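Long-range contacts in cell division control protein Cdc48 (Mycobacterium smegmatis, PDB 5E7P), which binds adenine nucleotide and probably hydrolyses ATP, as expected of a tandem AAA ATPase of the Cdc48 family: residues Pro18-Arg23 against Ala48-Arg53; Ala658-Leu663 against Leu681-Asp686; Val694-Glu699 against Glu724-Ser729. All coordinates share one frame; numbering follows the deposited sequence.

Contact 1 (Pro18-Arg23 against Ala48-Arg53); sequences PLSHLR and AALGIR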
loop_
_atom_site.group_PDB
_atom_site.type_symbol
_atom_site.label_atom_id
_atom_site.label_comp_id
_atom_site.label_asym_id
_atom_site.label_seq_id
_atom_site.Cartn_x
_atom_site.Cartn_y
_atom_site.Cartn_z
ATOM N N PRO A 18 8.725 7.088 -22.018
ATOM C CA PRO A 18 8.744 6.077 -23.082
ATOM C C PRO A 18 8.273 4.706 -22.597
ATOM O O PRO A 18 8.706 4.230 -21.544
ATOM C CB PRO A 18 10.223 6.023 -23.489
ATOM C CG PRO A 18 10.968 6.587 -22.325
ATOM C CD PRO A 18 10.065 7.637 -21.759
ATOM N N LEU A 19 7.386 4.084 -23.366
ATOM C CA LEU A 19 6.806 2.802 -22.987
ATOM C C LEU A 19 7.628 1.638 -23.529
ATOM O O LEU A 19 7.489 1.251 -24.692
ATOM C CB LEU A 19 5.358 2.705 -23.476
ATOM C CG LEU A 19 4.529 1.542 -22.924
ATOM C CD1 LEU A 19 4.559 1.531 -21.399
ATOM C CD2 LEU A 19 3.096 1.615 -23.434
ATOM N N SER A 20 8.486 1.085 -22.678
ATOM C CA SER A 20 9.348 -0.025 -23.071
ATOM C C SER A 20 8.534 -1.296 -23.306
ATOM O O SER A 20 7.475 -1.479 -22.714
ATOM C CB SER A 20 10.427 -0.267 -22.016
ATOM O OG SER A 20 9.847 -0.612 -20.772
ATOM N N HIS A 21 9.034 -2.170 -24.174
ATOM C CA HIS A 21 8.306 -3.378 -24.546
ATOM C C HIS A 21 9.233 -4.402 -25.193
ATOM O O HIS A 21 10.274 -4.049 -25.746
ATOM C CB HIS A 21 7.177 -3.033 -25.518
ATOM C CG HIS A 21 7.659 -2.459 -26.813
ATOM N ND1 HIS A 21 7.968 -1.125 -26.964
ATOM C CD2 HIS A 21 7.910 -3.044 -28.007
ATOM C CE1 HIS A 21 8.381 -0.910 -28.202
ATOM N NE2 HIS A 21 8.353 -2.059 -28.856
ATOM N N LEU A 22 8.844 -5.670 -25.126
ATOM C CA LEU A 22 9.619 -6.744 -25.731
ATOM C C LEU A 22 8.702 -7.818 -26.293
ATOM O O LEU A 22 7.645 -8.101 -25.729
ATOM C CB LEU A 22 10.555 -7.378 -24.704
ATOM C CG LEU A 22 11.762 -6.567 -24.239
ATOM C CD1 LEU A 22 12.404 -7.234 -23.040
ATOM C CD2 LEU A 22 12.759 -6.426 -25.380
ATOM N N ARG A 23 9.106 -8.408 -27.412
ATOM C CA ARG A 23 8.419 -9.578 -27.932
ATOM C C ARG A 23 9.103 -10.818 -27.379
ATOM O O ARG A 23 10.317 -10.970 -27.504
ATOM C CB ARG A 23 8.451 -9.600 -29.458
ATOM C CG ARG A 23 7.641 -10.733 -30.074
ATOM C CD ARG A 23 8.114 -11.051 -31.484
ATOM N NE ARG A 23 8.057 -9.885 -32.361
ATOM C CZ ARG A 23 8.616 -9.827 -33.566
ATOM N NH1 ARG A 23 9.285 -10.871 -34.041
ATOM N NH2 ARG A 23 8.512 -8.722 -34.295
ATOM N N ALA A 48 14.497 -6.169 -15.842
ATOM C CA ALA A 48 15.475 -5.090 -15.888
ATOM C C ALA A 48 15.326 -4.260 -17.166
ATOM O O ALA A 48 15.364 -3.031 -17.125
ATOM C CB ALA A 48 16.883 -5.651 -15.771
ATOM N N ALA A 49 15.150 -4.938 -18.296
ATOM C CA ALA A 49 15.016 -4.268 -19.588
ATOM C C ALA A 49 13.737 -3.441 -19.670
ATOM O O ALA A 49 13.708 -2.381 -20.298
ATOM C CB ALA A 49 15.057 -5.288 -20.720
ATOM N N LEU A 50 12.681 -3.934 -19.036
ATOM C CA LEU A 50 11.401 -3.238 -19.040
ATOM C C LEU A 50 11.355 -2.106 -18.016
ATOM O O LEU A 50 10.522 -1.206 -18.112
ATOM C CB LEU A 50 10.257 -4.223 -18.800
ATOM C CG LEU A 50 9.993 -5.209 -19.937
ATOM C CD1 LEU A 50 8.827 -6.124 -19.584
ATOM C CD2 LEU A 50 9.728 -4.465 -21.247
ATOM N N GLY A 51 12.252 -2.156 -17.036
ATOM C CA GLY A 51 12.328 -1.120 -16.022
ATOM C C GLY A 51 11.388 -1.357 -14.856
ATOM O O GLY A 51 10.936 -0.413 -14.209
ATOM N N ILE A 52 11.097 -2.625 -14.583
ATOM C CA ILE A 52 10.192 -2.985 -13.500
ATOM C C ILE A 52 10.833 -3.966 -12.526
ATOM O O ILE A 52 11.853 -4.584 -12.831
ATOM C CB ILE A 52 8.906 -3.625 -14.040
ATOM C CG1 ILE A 52 9.240 -4.894 -14.824
ATOM C CG2 ILE A 52 8.139 -2.632 -14.899
ATOM C CD1 ILE A 52 8.036 -5.568 -15.423
ATOM N N ARG A 53 10.224 -4.104 -11.353
ATOM C CA ARG A 53 10.656 -5.096 -10.378
ATOM C C ARG A 53 9.700 -6.277 -10.414
ATOM O O ARG A 53 8.714 -6.261 -11.147
ATOM C CB ARG A 53 10.660 -4.501 -8.969
ATOM C CG ARG A 53 11.591 -3.321 -8.775
ATOM C CD ARG A 53 11.458 -2.774 -7.365
ATOM N NE ARG A 53 10.090 -2.342 -7.089
ATOM C CZ ARG A 53 9.590 -2.157 -5.870
ATOM N NH1 ARG A 53 10.342 -2.373 -4.798
ATOM N NH2 ARG A 53 8.332 -1.761 -5.726
#

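Contact 2 (Ala658-Leu663 against Leu681-Asp686); sequences ARRDIL and LADDLD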
loop_
_atom_site.group_PDB
_atom_site.type_symbol
_atom_site.label_atom_id
_atom_site.label_comp_id
_atom_site.label_asym_id
_atom_site.label_seq_id
_atom_site.Cartn_x
_atom_site.Cartn_y
_atom_site.Cartn_z
ATOM N N ALA A 658 30.090 3.512 -3.678
ATOM C CA ALA A 658 28.635 3.520 -3.676
ATOM C C ALA A 658 28.053 3.010 -4.998
ATOM O O ALA A 658 27.061 2.282 -5.009
ATOM C CB ALA A 658 28.136 4.915 -3.376
ATOM N N ARG A 659 28.675 3.394 -6.108
ATOM C CA ARG A 659 28.199 2.986 -7.428
ATOM C C ARG A 659 28.359 1.483 -7.661
ATOM O O ARG A 659 27.579 0.875 -8.393
ATOM C CB ARG A 659 28.889 3.788 -8.539
ATOM C CG ARG A 659 28.526 5.269 -8.550
ATOM C CD ARG A 659 28.987 5.962 -9.827
ATOM N NE ARG A 659 30.436 5.911 -10.006
ATOM C CZ ARG A 659 31.283 6.831 -9.553
ATOM N NH1 ARG A 659 30.836 7.885 -8.883
ATOM N NH2 ARG A 659 32.582 6.698 -9.770
ATOM N N ARG A 660 29.372 0.887 -7.038
ATOM C CA ARG A 660 29.557 -0.559 -7.106
ATOM C C ARG A 660 28.371 -1.277 -6.474
ATOM O O ARG A 660 27.818 -2.210 -7.057
ATOM C CB ARG A 660 30.851 -0.974 -6.408
ATOM C CG ARG A 660 32.111 -0.765 -7.226
ATOM C CD ARG A 660 33.342 -0.789 -6.337
ATOM N NE ARG A 660 34.578 -0.951 -7.097
ATOM C CZ ARG A 660 35.219 0.039 -7.708
ATOM N NH1 ARG A 660 34.741 1.275 -7.664
ATOM N NH2 ARG A 660 36.340 -0.208 -8.369
ATOM N N ASP A 661 27.981 -0.829 -5.283
ATOM C CA ASP A 661 26.851 -1.413 -4.563
ATOM C C ASP A 661 25.554 -1.281 -5.352
ATOM O O ASP A 661 24.811 -2.249 -5.518
ATOM C CB ASP A 661 26.682 -0.745 -3.198
ATOM C CG ASP A 661 27.933 -0.832 -2.344
ATOM O OD1 ASP A 661 28.788 -1.702 -2.620
ATOM O OD2 ASP A 661 28.059 -0.032 -1.393
ATOM N N ILE A 662 25.293 -0.072 -5.837
ATOM C CA ILE A 662 24.089 0.213 -6.608
ATOM C C ILE A 662 23.997 -0.645 -7.870
ATOM O O ILE A 662 22.954 -1.234 -8.153
ATOM C CB ILE A 662 24.013 1.706 -6.982
ATOM C CG1 ILE A 662 23.935 2.562 -5.716
ATOM C CG2 ILE A 662 22.813 1.973 -7.864
ATOM C CD1 ILE A 662 24.119 4.041 -5.961
ATOM N N LEU A 663 25.091 -0.725 -8.619
ATOM C CA LEU A 663 25.129 -1.574 -9.804
ATOM C C LEU A 663 24.913 -3.043 -9.441
ATOM O O LEU A 663 24.110 -3.733 -10.071
ATOM C CB LEU A 663 26.449 -1.404 -10.556
ATOM C CG LEU A 663 26.655 -0.085 -11.301
ATOM C CD1 LEU A 663 28.048 -0.030 -11.914
ATOM C CD2 LEU A 663 25.588 0.103 -12.367
ATOM N N LEU A 681 33.591 -0.431 -14.269
ATOM C CA LEU A 681 32.504 0.389 -14.792
ATOM C C LEU A 681 32.099 1.463 -13.787
ATOM O O LEU A 681 31.814 2.600 -14.158
ATOM C CB LEU A 681 31.295 -0.479 -15.146
ATOM C CG LEU A 681 30.054 0.267 -15.644
ATOM C CD1 LEU A 681 30.371 1.040 -16.913
ATOM C CD2 LEU A 681 28.895 -0.687 -15.873
ATOM N N ALA A 682 32.078 1.097 -12.512
ATOM C CA ALA A 682 31.717 2.036 -11.458
ATOM C C ALA A 682 32.701 3.201 -11.390
ATOM O O ALA A 682 32.301 4.352 -11.202
ATOM C CB ALA A 682 31.635 1.325 -10.117
ATOM N N ASP A 683 33.986 2.899 -11.553
ATOM C CA ASP A 683 35.023 3.927 -11.509
ATOM C C ASP A 683 34.885 4.926 -12.656
ATOM O O ASP A 683 35.291 6.081 -12.533
ATOM C CB ASP A 683 36.421 3.299 -11.529
ATOM C CG ASP A 683 36.799 2.654 -10.201
ATOM O OD1 ASP A 683 37.024 3.394 -9.216
ATOM O OD2 ASP A 683 36.888 1.408 -10.150
ATOM N N ASP A 684 34.307 4.478 -13.767
ATOM C CA ASP A 684 34.155 5.330 -14.942
ATOM C C ASP A 684 32.857 6.138 -14.933
ATOM O O ASP A 684 32.655 6.995 -15.792
ATOM C CB ASP A 684 34.233 4.500 -16.228
ATOM C CG ASP A 684 35.633 3.985 -16.512
ATOM O OD1 ASP A 684 36.609 4.614 -16.049
ATOM O OD2 ASP A 684 35.757 2.953 -17.206
ATOM N N LEU A 685 31.982 5.868 -13.967
ATOM C CA LEU A 685 30.666 6.506 -13.937
ATOM C C LEU A 685 30.586 7.720 -13.016
ATOM O O LEU A 685 29.590 7.911 -12.322
ATOM C CB LEU A 685 29.581 5.499 -13.543
ATOM C CG LEU A 685 29.192 4.428 -14.561
ATOM C CD1 LEU A 685 28.074 3.560 -14.005
ATOM C CD2 LEU A 685 28.780 5.060 -15.880
ATOM N N ASP A 686 31.626 8.545 -13.011
ATOM C CA ASP A 686 31.591 9.783 -12.245
ATOM C C ASP A 686 30.557 10.730 -12.854
ATOM O O ASP A 686 30.508 10.908 -14.072
ATOM C CB ASP A 686 32.972 10.439 -12.217
ATOM C CG ASP A 686 33.101 11.488 -11.124
ATOM O OD1 ASP A 686 33.255 11.103 -9.943
ATOM O OD2 ASP A 686 33.052 12.696 -11.445
#

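Contact 3 (Val694-Glu699 against Glu724-Ser729); sequences VALLRE and ETVRPS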
loop_
_atom_site.group_PDB
_atom_site.type_symbol
_atom_site.label_atom_id
_atom_site.label_comp_id
_atom_site.label_asym_id
_atom_site.label_seq_id
_atom_site.Cartn_x
_atom_site.Cartn_y
_atom_site.Cartn_z
ATOM N N VAL A 694 21.018 2.965 -12.204
ATOM C CA VAL A 694 19.891 2.054 -12.373
ATOM C C VAL A 694 19.378 2.089 -13.813
ATOM O O VAL A 694 19.007 1.058 -14.381
ATOM C CB VAL A 694 18.741 2.411 -11.394
ATOM C CG1 VAL A 694 17.496 1.587 -11.686
ATOM C CG2 VAL A 694 19.194 2.214 -9.952
ATOM N N ALA A 695 19.380 3.280 -14.405
ATOM C CA ALA A 695 18.910 3.455 -15.777
ATOM C C ALA A 695 19.915 2.920 -16.794
ATOM O O ALA A 695 19.536 2.497 -17.887
ATOM C CB ALA A 695 18.602 4.921 -16.051
ATOM N N LEU A 696 21.194 2.942 -16.434
ATOM C CA LEU A 696 22.237 2.423 -17.312
ATOM C C LEU A 696 22.148 0.903 -17.429
ATOM O O LEU A 696 22.426 0.337 -18.485
ATOM C CB LEU A 696 23.625 2.840 -16.820
ATOM C CG LEU A 696 24.799 2.425 -17.715
ATOM C CD1 LEU A 696 24.661 3.029 -19.104
ATOM C CD2 LEU A 696 26.135 2.810 -17.096
ATOM N N LEU A 697 21.754 0.245 -16.344
ATOM C CA LEU A 697 21.581 -1.204 -16.341
ATOM C C LEU A 697 20.313 -1.589 -17.087
ATOM O O LEU A 697 20.284 -2.577 -17.820
ATOM C CB LEU A 697 21.511 -1.733 -14.908
ATOM C CG LEU A 697 22.807 -1.715 -14.100
ATOM C CD1 LEU A 697 22.511 -1.988 -12.635
ATOM C CD2 LEU A 697 23.785 -2.736 -14.652
ATOM N N ARG A 698 19.265 -0.802 -16.872
ATOM C CA ARG A 698 17.997 -0.962 -17.570
ATOM C C ARG A 698 18.200 -0.843 -19.076
ATOM O O ARG A 698 17.740 -1.686 -19.846
ATOM C CB ARG A 698 17.020 0.106 -17.083
ATOM C CG ARG A 698 15.756 0.268 -17.911
ATOM C CD ARG A 698 15.097 1.600 -17.571
ATOM N NE ARG A 698 13.708 1.678 -18.007
ATOM C CZ ARG A 698 13.326 2.092 -19.211
ATOM N NH1 ARG A 698 14.238 2.460 -20.101
ATOM N NH2 ARG A 698 12.036 2.133 -19.522
ATOM N N GLU A 699 18.904 0.206 -19.485
ATOM C CA GLU A 699 19.172 0.443 -20.894
ATOM C C GLU A 699 20.104 -0.617 -21.465
ATOM O O GLU A 699 19.932 -1.052 -22.602
ATOM C CB GLU A 699 19.767 1.836 -21.097
ATOM C CG GLU A 699 19.909 2.243 -22.548
ATOM C CD GLU A 699 18.577 2.300 -23.281
ATOM O OE1 GLU A 699 17.539 2.563 -22.632
ATOM O OE2 GLU A 699 18.572 2.082 -24.513
ATOM N N GLU A 724 25.489 6.017 -24.316
ATOM C CA GLU A 724 25.262 7.083 -25.282
ATOM C C GLU A 724 23.932 7.778 -25.012
ATOM O O GLU A 724 23.798 8.982 -25.229
ATOM C CB GLU A 724 25.299 6.539 -26.712
ATOM C CG GLU A 724 26.612 5.870 -27.085
ATOM C CD GLU A 724 26.610 5.322 -28.502
ATOM O OE1 GLU A 724 25.589 5.485 -29.207
ATOM O OE2 GLU A 724 27.633 4.726 -28.908
ATOM N N THR A 725 22.953 7.015 -24.532
ATOM C CA THR A 725 21.635 7.566 -24.226
ATOM C C THR A 725 21.489 7.914 -22.745
ATOM O O THR A 725 20.781 8.857 -22.392
ATOM C CB THR A 725 20.500 6.611 -24.645
ATOM O OG1 THR A 725 20.532 5.433 -23.830
ATOM C CG2 THR A 725 20.646 6.217 -26.107
ATOM N N VAL A 726 22.155 7.153 -21.883
ATOM C CA VAL A 726 22.127 7.430 -20.450
ATOM C C VAL A 726 23.344 8.252 -20.035
ATOM O O VAL A 726 24.447 7.725 -19.878
ATOM C CB VAL A 726 22.064 6.137 -19.617
ATOM C CG1 VAL A 726 21.955 6.470 -18.137
ATOM C CG2 VAL A 726 20.890 5.276 -20.062
ATOM N N ARG A 727 23.130 9.550 -19.854
ATOM C CA ARG A 727 24.217 10.485 -19.594
ATOM C C ARG A 727 24.313 10.842 -18.111
ATOM O O ARG A 727 23.358 10.642 -17.363
ATOM C CB ARG A 727 24.018 11.751 -20.436
ATOM C CG ARG A 727 23.918 11.487 -21.928
ATOM C CD ARG A 727 25.080 10.633 -22.405
ATOM N NE ARG A 727 26.369 11.260 -22.127
ATOM C CZ ARG A 727 27.527 10.605 -22.099
ATOM N NH1 ARG A 727 27.559 9.298 -22.323
ATOM N NH2 ARG A 727 28.653 11.256 -21.839
ATOM N N PRO A 728 25.477 11.361 -17.679
ATOM C CA PRO A 728 25.597 11.857 -16.301
ATOM C C PRO A 728 24.703 13.077 -16.077
ATOM O O PRO A 728 24.592 13.924 -16.966
ATOM C CB PRO A 728 27.077 12.247 -16.197
ATOM C CG PRO A 728 27.524 12.449 -17.614
ATOM C CD PRO A 728 26.757 11.441 -18.404
ATOM N N SER A 729 24.079 13.164 -14.905
ATOM C CA SER A 729 23.121 14.232 -14.634
ATOM C C SER A 729 23.561 15.185 -13.523
ATOM O O SER A 729 22.988 16.262 -13.362
ATOM C CB SER A 729 21.752 13.637 -14.301
ATOM O OG SER A 729 21.836 12.785 -13.171
#

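Contact 1 (Pro18-Arg23 against Ala48-Arg53)
Ser20 and Leu50 meet where the loop leading into strand 22-28 passes the end of helix 44-50, and the pairing illustrates how a helix terminus can be tied down by one polar bond and a few methyl contacts. The Ser20 hydroxyl occupies the position between the backbone N and the carbonyl carbon (chi1 61°), and from there OG donates to the carbonyl oxygen of Leu50 at 2.8 Å. It approaches well to the side of the carbonyl, with a C=O...donor angle of 113° and the donor tilted 29° from the carbonyl plane.

The Leu50 side chain can be followed outward from this bond. Its CB lies 4.1 Å from Ser20 OG, close to the hydroxyl that grips the residue's own carbonyl. CG then leads to CD2, the branch that does the touching: Leu50 CD2 rests against the backbone of the passing chain, 3.8 Å from His21 CA and equally close to His21 N. Leu50 CD2 also reaches Leu22 CG at 4.2 Å, the two leucine side chains crossing obliquely. Leu22 also uses its own CD1, which meets Ala49 CB at 4.0 Å one residue earlier in the helix.

On the helix side, Gly51 adopts positive phi as the C-prime residue of a Schellman motif, with Ile52 N directed to Leu47 O and a weak Gly51 N to Ala48 O bond. On the strand side, Leu22 pairs through its backbone with Val102 of strand 98-104, while Met702 and Met705 of helix 690-707 touch its side chain. The result is a helix C-terminus packed against the entrance to a barrel strand, as suits the double-psi beta-barrel fold to which the Cdc48 N-terminal domain belongs.

Contact 2 (Ala658-Leu663 against Leu681-Asp686)
Arg659 and Ala682 join two helices of the AAA+ lid region, 656-666 and 678-684, and show how one contact can combine a closely fitted interior with a looser ionic margin. In the buried part the arginine turns back at chi3 (-61°), which brings NE round toward the end of helix 678-684. The guanidinium then grips a single atom side-on: Arg659 NE donates to Ala682 O at 2.7 Å, and Arg659 NH2 to the same oxygen at 2.8 Å, with that oxygen lying in the guanidinium plane. Ala682 O also accepts the backbone N-H of Leu685, so three donors converge on it. Over one face of the Arg659 guanidinium sits Leu685 O, 3.1 Å above the plane and offset toward the rim, with Asp686 N over the centre. The NE to Leu685 O approach has too poor an angle to count as a bond.

The rest of the buried part is apolar. Leu663 CD1 faces Leu681 CD2 and Leu685 CD1, both near it, and also touches Ala682 CB; the Leu663 and Leu681 side chains cross at about a right angle. Leu697 and Leu696 of helix 690-707 continue this cluster, packing on Leu663 and Leu685 respectively.

Toward solvent the fit relaxes. Arg660 is partly exposed and Asp683 exposed; they form a salt bridge at the edge of the guanidinium, the two planar groups turned 72° apart. The Arg660 NH2 to Asp683 OD2 separation is modelled very short, which is doubtful at this resolution, and the Arg660 NH1 to Asp683 OD1 bond is weak at 3.5 Å. Arg660 NH1 has a second partner in Ala656 O. Asp686 OD1 stands 4.2 Å from Arg659 NH1, beyond a salt bridge. Inward of the ion pair, Arg660 CG packs on Ala682 CB at 3.6 Å.

Contact 3 (Val694-Glu699 against Glu724-Ser729)
Val726 packs on Ala695, Leu696 and Glu699 where helix 690-707 of the helical AAA+ lid meets the chain leaving helix 716-725. Three of its side-chain carbons make contacts, each with its own partners. Val726 CG2 lies 3.8 Å from Glu699 CB and equally near Ala695 O, one turn apart on the helix. Val726 CG1 approaches Leu696 N at 4.0 Å and Ala695 CB at 4.2 Å, while Val726 CB meets Leu696 CD1 at 4.1 Å.

Glu699 extends this shell to Thr725. Its first torsion sets CG anti to the backbone N (chi1 -172°), which puts Glu699 CG 3.5 Å from Thr725 OG1, the closest approach between the two residues. The Glu699 and Val726 side chains slide past each other in opposite directions. Glu699 and Thr725, by contrast, cross at about a right angle.

Around these residues lies a second shell of bonds and contacts. Thr725 OG1 is hydrogen-bonded to Ala722 O in the preceding turn, and Val726 O to Tyr688 OH. Leu696 packs also on Ala722 and Arg723 of helix 716-725. Further along, Ser729 OG bonds to Asp692 OD2, fastening the departing chain to helix 690-707. Within that helix, Glu699 N bonds to Ala695 O at 2.9 Å, the same carbonyl oxygen against which Val726 CG2 rests.

In the fold
Helix 690-707 connects all three contacts. In contact 3 it supplies residues 694-699, and Val694 touches the ADP of the second nucleotide site. The centres of contacts 2 and 3 are about 12 Å apart, and the two touch where Ile662 CG2 meets Val694 CG2 at 4.2 Å. Arg659 of contact 2 lies about 9 Å, side chain to ligand, from a bound ADP. Contact 1 belongs to the N-terminal domain yet also touches contact 3, where Arg698 CG packs 3.4 Å from Ala48 O. Contacts 1 and 2 do not touch, their nearest atoms being about 9 Å apart. Helix 690-707 thus touches the N-terminal domain as well as the ADP.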